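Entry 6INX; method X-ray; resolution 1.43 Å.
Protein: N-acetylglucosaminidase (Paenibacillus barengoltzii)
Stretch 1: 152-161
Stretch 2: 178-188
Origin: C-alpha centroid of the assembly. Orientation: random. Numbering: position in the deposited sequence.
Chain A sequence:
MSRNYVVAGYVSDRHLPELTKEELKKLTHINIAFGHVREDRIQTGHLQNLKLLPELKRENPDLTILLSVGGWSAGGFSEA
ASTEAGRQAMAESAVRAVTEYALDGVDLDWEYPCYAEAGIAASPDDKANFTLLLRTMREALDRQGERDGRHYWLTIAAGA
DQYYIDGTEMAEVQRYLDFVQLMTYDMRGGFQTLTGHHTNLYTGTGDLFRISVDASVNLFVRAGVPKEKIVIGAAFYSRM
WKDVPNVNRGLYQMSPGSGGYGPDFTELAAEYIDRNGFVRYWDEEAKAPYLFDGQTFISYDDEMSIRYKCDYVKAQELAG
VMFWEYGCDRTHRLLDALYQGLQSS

Stretch 1 (152-161) YWLTIAAGAD
Stretch 2 (178-188) DFVQLMTYDMR

Neighbouring parallel β-strands are held together by a staggered ladder of backbone hydrogen bonds and by side chains that alternate between the two faces of the sheet, and the pairing of residues 152-161 with residues 178-188 in this N-acetylglucosaminidase is a compact worked example, burying 725 Å² in all. The strands run in the same direction, their axes 31° apart and 4.6 Å from each other at closest approach. The register sets Ala-157 beside Gln-181 (CA to CA 4.7 Å) and Ala-158 beside Leu-182 (CA to CA 5.0 Å). Backbone angles are extended through the middle of the pairing, for example -105/128 at Ala-157, -117/145 at Ala-158 and -93/114 at Gln-181, whereas Asp-178 (-68/-41) and Met-183 (-79/75) depart from this.

In a parallel pair, one residue typically reaches with its N-H and C=O to two different residues of the neighbour. Ala-158 does exactly this: its N donates to Gln-181 O at 2.8 Å, and its O accepts from Met-183 N at 2.8 Å. One step earlier, Gln-181 N donates to Ile-156 O at 2.9 Å, and all three bonds are nearly straight. Between them, Ala-157 CA lies 3.3 Å from Gln-181 O, a CA-H...O contact that supplements the ladder.

Toward the start of the pairing the pattern loosens. Phe-179 N and O find no hydrogen-bonding partner, and Ile-156 N stays 3.7 Å from Phe-179 O. Next to this gap Asp-178 binds both polar backbone atoms of Leu-154: Asp-178 N donates to Leu-154 O at 2.8 Å, while Asp-178 OD2 accepts from Leu-154 N at 2.9 Å. The carboxylate thus stands in for a backbone acceptor, with its side chain in the m rotamer (chi2 -91°) and OD1 over one face of the Trp-153 ring.

On one face of the sheet, Thr-155 (chi1 p) lays its methyl on Phe-179 (chi1 p, chi2 -103°): CG2 of Thr-155 is 3.7 Å from the centroid of the Phe-179 ring and 11° off its normal, a CH-π contact. Trp-153 (m, chi2 63°) adds its CZ3 at 3.7 Å from Phe-179 CE1. Further along the same face, Met-183 (m, t, m) curls back so that its SD lies 3.8 Å from Ala-157 CB, and its CE comes within 3.8 Å of Gly-159 N.

The other face is aliphatic. Ile-156 (p, t) brings CG1 to 4.1 Å from Val-180 CG1 (Val-180 in t), and that same Val-180 methyl is 4.1 Å from Ala-158 CB. Leu-182 (m, t) places CD2 4.2 Å from Ala-158 CB.

Beyond the ladder, a water replaces the direct link, accepting from Ala-160 N at 3.0 Å and donating to Met-183 O at 2.7 Å. Ala-160 (-90/-22) turns its CB toward the other stretch, where it lies 4.0 Å from SD of Met-187 (m, t, m). Meanwhile the second stretch bends, Tyr-185 N donating to Met-183 O at 2.9 Å.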

ATOM      1  N   TYR A 152       2.419 -34.593 -14.224  1.00 14.15           N
ATOM      2  CA  TYR A 152       3.457 -33.662 -13.807  1.00 10.66           C
ATOM      3  C   TYR A 152       2.770 -32.378 -13.362  1.00 11.41           C
ATOM      4  O   TYR A 152       1.732 -32.006 -13.915  1.00 12.96           O
ATOM      5  CB  TYR A 152       4.437 -33.379 -14.944  1.00 12.51           C
ATOM      6  CG  TYR A 152       5.416 -34.513 -15.168  1.00 12.74           C
ATOM      7  CD1 TYR A 152       6.380 -34.821 -14.220  1.00 12.88           C
ATOM      8  CD2 TYR A 152       5.382 -35.264 -16.336  1.00 14.02           C
ATOM      9  CE1 TYR A 152       7.272 -35.864 -14.417  1.00 12.47           C
ATOM     10  CE2 TYR A 152       6.265 -36.310 -16.543  1.00 13.91           C
ATOM     11  CZ  TYR A 152       7.212 -36.598 -15.582  1.00 13.48           C
ATOM     12  OH  TYR A 152       8.094 -37.634 -15.789  1.00 15.93           O
ATOM     13  N   TRP A 153       3.327 -31.737 -12.337  1.00 11.55           N
ATOM     14  CA  TRP A 153       2.707 -30.607 -11.657  1.00 10.66           C
ATOM     15  C   TRP A 153       3.247 -29.276 -12.173  1.00 13.20           C
ATOM     16  O   TRP A 153       4.419 -29.158 -12.537  1.00 11.66           O
ATOM     17  CB  TRP A 153       2.974 -30.677 -10.151  1.00 13.01           C
ATOM     18  CG  TRP A 153       2.339 -31.851  -9.462  1.00 14.51           C
ATOM     19  CD1 TRP A 153       2.598 -33.175  -9.686  1.00 17.67           C
ATOM     20  CD2 TRP A 153       1.358 -31.805  -8.424  1.00 21.26           C
ATOM     21  NE1 TRP A 153       1.833 -33.954  -8.855  1.00 23.19           N
ATOM     22  CE2 TRP A 153       1.059 -33.136  -8.072  1.00 18.83           C
ATOM     23  CE3 TRP A 153       0.702 -30.768  -7.757  1.00 23.98           C
ATOM     24  CZ2 TRP A 153       0.131 -33.458  -7.087  1.00 23.12           C
ATOM     25  CZ3 TRP A 153      -0.224 -31.087  -6.784  1.00 22.54           C
ATOM     26  CH2 TRP A 153      -0.497 -32.421  -6.453  1.00 24.09           C
ATOM     27  N   LEU A 154       2.385 -28.258 -12.149  1.00 10.61           N
ATOM     28  CA  LEU A 154       2.799 -26.882 -12.403  1.00  9.86           C
ATOM     29  C   LEU A 154       2.073 -26.003 -11.401  1.00 11.30           C
ATOM     30  O   LEU A 154       0.843 -26.037 -11.324  1.00 12.02           O
ATOM     31  CB  LEU A 154       2.459 -26.448 -13.836  1.00 10.40           C
ATOM     32  CG  LEU A 154       2.955 -25.053 -14.231  1.00 11.42           C
ATOM     33  CD1 LEU A 154       4.481 -24.999 -14.209  1.00 14.62           C
ATOM     34  CD2 LEU A 154       2.404 -24.681 -15.602  1.00 11.25           C
ATOM     35  N   THR A 155       2.833 -25.245 -10.616  1.00  9.71           N
ATOM     36  CA  THR A 155       2.274 -24.312  -9.650  1.00  9.71           C
ATOM     37  C   THR A 155       2.998 -22.986  -9.817  1.00  9.45           C
ATOM     38  O   THR A 155       3.964 -22.880 -10.576  1.00 10.64           O
ATOM     39  CB  THR A 155       2.437 -24.818  -8.207  1.00 13.24           C
ATOM     40  OG1 THR A 155       3.827 -24.886  -7.884  1.00 12.69           O
ATOM     41  CG2 THR A 155       1.828 -26.212  -8.031  1.00 12.98           C
ATOM     42  N   ILE A 156       2.511 -21.960  -9.111  1.00  9.69           N
ATOM     43  CA  ILE A 156       3.210 -20.686  -9.023  1.00 10.67           C
ATOM     44  C   ILE A 156       3.218 -20.240  -7.573  1.00 10.47           C
ATOM     45  O   ILE A 156       2.399 -20.665  -6.758  1.00 11.27           O
ATOM     46  CB  ILE A 156       2.601 -19.563  -9.898  1.00 10.65           C
ATOM     47  CG1 ILE A 156       1.199 -19.180  -9.392  1.00 10.67           C
ATOM     48  CG2 ILE A 156       2.632 -19.947 -11.379  1.00 10.98           C
ATOM     49  CD1 ILE A 156       0.604 -17.960 -10.092  1.00 10.56           C
ATOM     50  N   ALA A 157       4.175 -19.376  -7.259  1.00  9.60           N
ATOM     51  CA  ALA A 157       4.108 -18.557  -6.061  1.00  9.95           C
ATOM     52  C   ALA A 157       3.741 -17.149  -6.497  1.00  9.71           C
ATOM     53  O   ALA A 157       4.393 -16.578  -7.385  1.00 11.07           O
ATOM     54  CB  ALA A 157       5.460 -18.528  -5.349  1.00 11.57           C
ATOM     55  N   ALA A 158       2.706 -16.593  -5.879  1.00 10.08           N
ATOM     56  CA  ALA A 158       2.141 -15.318  -6.286  1.00 10.10           C
ATOM     57  C   ALA A 158       2.293 -14.280  -5.186  1.00 10.05           C
ATOM     58  O   ALA A 158       2.209 -14.603  -3.998  1.00 10.39           O
ATOM     59  CB  ALA A 158       0.654 -15.485  -6.611  1.00 12.19           C
ATOM     60  N   GLY A 159       2.509 -13.032  -5.595  1.00 10.19           N
ATOM     61  CA  GLY A 159       2.456 -11.929  -4.657  1.00 10.03           C
ATOM     62  C   GLY A 159       1.068 -11.751  -4.075  1.00 10.72           C
ATOM     63  O   GLY A 159       0.062 -12.060  -4.709  1.00 11.00           O
ATOM     64  N   ALA A 160       1.009 -11.206  -2.862  1.00 11.32           N
ATOM     65  CA  ALA A 160      -0.228 -11.287  -2.097  1.00  9.79           C
ATOM     66  C   ALA A 160      -1.191 -10.127  -2.322  1.00 12.07           C
ATOM     67  O   ALA A 160      -2.390 -10.287  -2.082  1.00 10.58           O
ATOM     68  CB  ALA A 160       0.086 -11.352  -0.601  1.00 11.84           C
ATOM     69  N   ASP A 161      -0.721  -8.984  -2.782  1.00 12.33           N
ATOM     70  CA  ASP A 161      -1.497  -7.753  -2.728  1.00 11.37           C
ATOM     71  C   ASP A 161      -2.042  -7.396  -4.111  1.00 12.23           C
ATOM     72  O   ASP A 161      -1.817  -8.095  -5.111  1.00 10.58           O
ATOM     73  CB  ASP A 161      -0.638  -6.627  -2.140  1.00 12.43           C
ATOM     74  CG  ASP A 161      -1.445  -5.606  -1.338  1.00 15.15           C
ATOM     75  OD1 ASP A 161      -2.675  -5.507  -1.523  1.00 14.62           O
ATOM     76  OD2 ASP A 161      -0.818  -4.884  -0.533  1.00 19.96           O
ATOM     77  N   ASP A 178      -1.891 -26.639 -10.804  1.00 11.62           N
ATOM     78  CA  ASP A 178      -2.454 -27.514  -9.779  1.00 11.74           C
ATOM     79  C   ASP A 178      -2.909 -26.713  -8.572  1.00 14.51           C
ATOM     80  O   ASP A 178      -3.951 -27.011  -7.978  1.00 14.32           O
ATOM     81  CB  ASP A 178      -1.426 -28.562  -9.357  1.00 13.84           C
ATOM     82  CG  ASP A 178      -1.099 -29.530 -10.467  1.00 15.99           C
ATOM     83  OD1 ASP A 178      -1.765 -30.581 -10.556  1.00 16.88           O
ATOM     84  OD2 ASP A 178      -0.197 -29.240 -11.265  1.00 13.73           O
ATOM     85  N   PHE A 179      -2.123 -25.717  -8.177  1.00 12.39           N
ATOM     86  CA  PHE A 179      -2.556 -24.762  -7.168  1.00 11.90           C
ATOM     87  C   PHE A 179      -1.723 -23.495  -7.291  1.00 11.49           C
ATOM     88  O   PHE A 179      -0.724 -23.447  -8.018  1.00 13.01           O
ATOM     89  CB  PHE A 179      -2.542 -25.333  -5.740  1.00 17.27           C
ATOM     90  CG  PHE A 179      -1.241 -25.968  -5.321  1.00 14.69           C
ATOM     91  CD1 PHE A 179      -1.110 -27.348  -5.302  1.00 19.89           C
ATOM     92  CD2 PHE A 179      -0.171 -25.199  -4.890  1.00 17.96           C
ATOM     93  CE1 PHE A 179       0.069 -27.944  -4.887  1.00 20.34           C
ATOM     94  CE2 PHE A 179       1.016 -25.793  -4.474  1.00 19.29           C
ATOM     95  CZ  PHE A 179       1.132 -27.165  -4.473  1.00 20.15           C
ATOM     96  N   VAL A 180      -2.195 -22.454  -6.599  1.00 10.71           N
ATOM     97  CA  VAL A 180      -1.558 -21.145  -6.527  1.00 13.42           C
ATOM     98  C   VAL A 180      -1.117 -20.942  -5.086  1.00 13.47           C
ATOM     99  O   VAL A 180      -1.951 -20.948  -4.173  1.00 14.40           O
ATOM    100  CB  VAL A 180      -2.540 -20.035  -6.934  1.00 14.41           C
ATOM    101  CG1 VAL A 180      -1.884 -18.647  -6.800  1.00 16.57           C
ATOM    102  CG2 VAL A 180      -3.071 -20.273  -8.336  1.00 16.06           C
ATOM    103  N   GLN A 181       0.180 -20.737  -4.870  1.00 12.40           N
ATOM    104  CA  GLN A 181       0.693 -20.463  -3.530  1.00 14.19           C
ATOM    105  C   GLN A 181       0.744 -18.956  -3.332  1.00 14.17           C
ATOM    106  O   GLN A 181       1.515 -18.264  -4.002  1.00 15.10           O
ATOM    107  CB  GLN A 181       2.078 -21.068  -3.368  1.00 15.38           C
ATOM    108  CG  GLN A 181       2.100 -22.555  -3.602  1.00 18.25           C
ATOM    109  CD  GLN A 181       3.498 -23.083  -3.632  1.00 21.03           C
ATOM    110  OE1 GLN A 181       4.252 -22.810  -4.570  1.00 22.48           O
ATOM    111  NE2 GLN A 181       3.872 -23.831  -2.601  1.00 19.04           N
ATOM    112  N   LEU A 182      -0.064 -18.444  -2.413  1.00 12.68           N
ATOM    113  CA  LEU A 182      -0.047 -17.021  -2.111  1.00 12.09           C
ATOM    114  C   LEU A 182       1.058 -16.753  -1.104  1.00 11.99           C
ATOM    115  O   LEU A 182       1.049 -17.293   0.011  1.00 11.03           O
ATOM    116  CB  LEU A 182      -1.395 -16.548  -1.564  1.00 12.88           C
ATOM    117  CG  LEU A 182      -2.626 -16.841  -2.406  1.00 12.38           C
ATOM    118  CD1 LEU A 182      -3.850 -16.225  -1.730  1.00 14.30           C
ATOM    119  CD2 LEU A 182      -2.418 -16.310  -3.811  1.00 15.45           C
ATOM    120  N   MET A 183       2.008 -15.910  -1.491  1.00  9.95           N
ATOM    121  CA  MET A 183       3.123 -15.579  -0.608  1.00 10.10           C
ATOM    122  C   MET A 183       2.636 -14.541   0.404  1.00  9.47           C
ATOM    123  O   MET A 183       2.942 -13.347   0.323  1.00 10.91           O
ATOM    124  CB  MET A 183       4.310 -15.081  -1.418  1.00 11.72           C
ATOM    125  CG  MET A 183       5.037 -16.218  -2.151  1.00 12.40           C
ATOM    126  SD  MET A 183       6.503 -15.666  -3.038  1.00 14.32           S
ATOM    127  CE  MET A 183       5.697 -14.694  -4.296  1.00 12.70           C
ATOM    128  N   THR A 184       1.843 -15.026   1.366  1.00  9.10           N
ATOM    129  CA  THR A 184       1.298 -14.172   2.430  1.00  9.68           C
ATOM    130  C   THR A 184       2.332 -13.982   3.548  1.00  9.71           C
ATOM    131  O   THR A 184       2.109 -14.268   4.728  1.00 11.29           O
ATOM    132  CB  THR A 184      -0.052 -14.684   2.931  1.00 10.35           C
ATOM    133  OG1 THR A 184       0.067 -16.041   3.382  1.00 10.58           O
ATOM    134  CG2 THR A 184      -1.104 -14.605   1.833  1.00 11.44           C
ATOM    135  N   TYR A 185       3.491 -13.481   3.129  1.00  9.76           N
ATOM    136  CA  TYR A 185       4.594 -13.102   3.994  1.00 10.10           C
ATOM    137  C   TYR A 185       5.365 -12.017   3.259  1.00  9.22           C
ATOM    138  O   TYR A 185       5.159 -11.791   2.062  1.00 10.53           O
ATOM    139  CB  TYR A 185       5.474 -14.297   4.414  1.00  9.82           C
ATOM    140  CG  TYR A 185       5.859 -15.289   3.339  1.00 10.40           C
ATOM    141  CD1 TYR A 185       6.770 -14.961   2.351  1.00 12.19           C
ATOM    142  CD2 TYR A 185       5.320 -16.574   3.329  1.00 12.23           C
ATOM    143  CE1 TYR A 185       7.137 -15.881   1.377  1.00 11.36           C
ATOM    144  CE2 TYR A 185       5.694 -17.507   2.362  1.00 13.25           C
ATOM    145  CZ  TYR A 185       6.591 -17.144   1.389  1.00 13.01           C
ATOM    146  OH  TYR A 185       6.974 -18.046   0.416  1.00 14.59           O
ATOM    147  N   ASP A 186       6.253 -11.332   3.982  1.00  9.24           N
ATOM    148  CA  ASP A 186       6.866 -10.088   3.480  1.00 10.01           C
ATOM    149  C   ASP A 186       5.801  -9.098   3.009  1.00 10.97           C
ATOM    150  O   ASP A 186       6.059  -8.270   2.131  1.00 10.80           O
ATOM    151  CB  ASP A 186       7.874 -10.316   2.342  1.00 10.56           C
ATOM    152  CG  ASP A 186       8.977 -11.270   2.704  1.00 13.44           C
ATOM    153  OD1 ASP A 186       9.355 -11.340   3.887  1.00 12.23           O
ATOM    154  OD2 ASP A 186       9.473 -11.952   1.774  1.00 16.48           O
ATOM    155  N   MET A 187       4.588  -9.187   3.569  1.00  9.67           N
ATOM    156  CA  MET A 187       3.508  -8.322   3.094  1.00 11.39           C
ATOM    157  C   MET A 187       3.733  -6.879   3.499  1.00 11.73           C
ATOM    158  O   MET A 187       3.200  -5.965   2.850  1.00 12.22           O
ATOM    159  CB  MET A 187       2.148  -8.811   3.597  1.00 12.52           C
ATOM    160  CG  MET A 187       1.702 -10.109   2.903  1.00 10.05           C
ATOM    161  SD  MET A 187       0.037 -10.665   3.304  1.00 11.51           S
ATOM    162  CE  MET A 187       0.281 -11.202   5.004  1.00 12.58           C
ATOM    163  N   ARG A 188       4.494  -6.683   4.569  1.00 10.72           N
ATOM    164  CA  ARG A 188       5.083  -5.418   4.970  1.00  9.79           C
ATOM    165  C   ARG A 188       6.550  -5.720   5.206  1.00 10.97           C
ATOM    166  O   ARG A 188       6.878  -6.663   5.930  1.00 11.29           O
ATOM    167  CB  ARG A 188       4.448  -4.926   6.268  1.00 10.32           C
ATOM    168  CG  ARG A 188       2.960  -4.663   6.104  1.00  9.92           C
ATOM    169  CD  ARG A 188       2.244  -4.510   7.450  1.00 11.58           C
ATOM    170  NE  ARG A 188       0.826  -4.268   7.206  1.00 10.71           N
ATOM    171  CZ  ARG A 188      -0.056  -5.189   6.817  1.00  9.81           C
ATOM    172  NH1 ARG A 188       0.319  -6.451   6.626  1.00  9.18           N
ATOM    173  NH2 ARG A 188      -1.317  -4.844   6.581  1.00 11.03           N
TER
HETATM  174  O   HOH W   1       3.636 -11.486  -1.516  1.00 16.11           O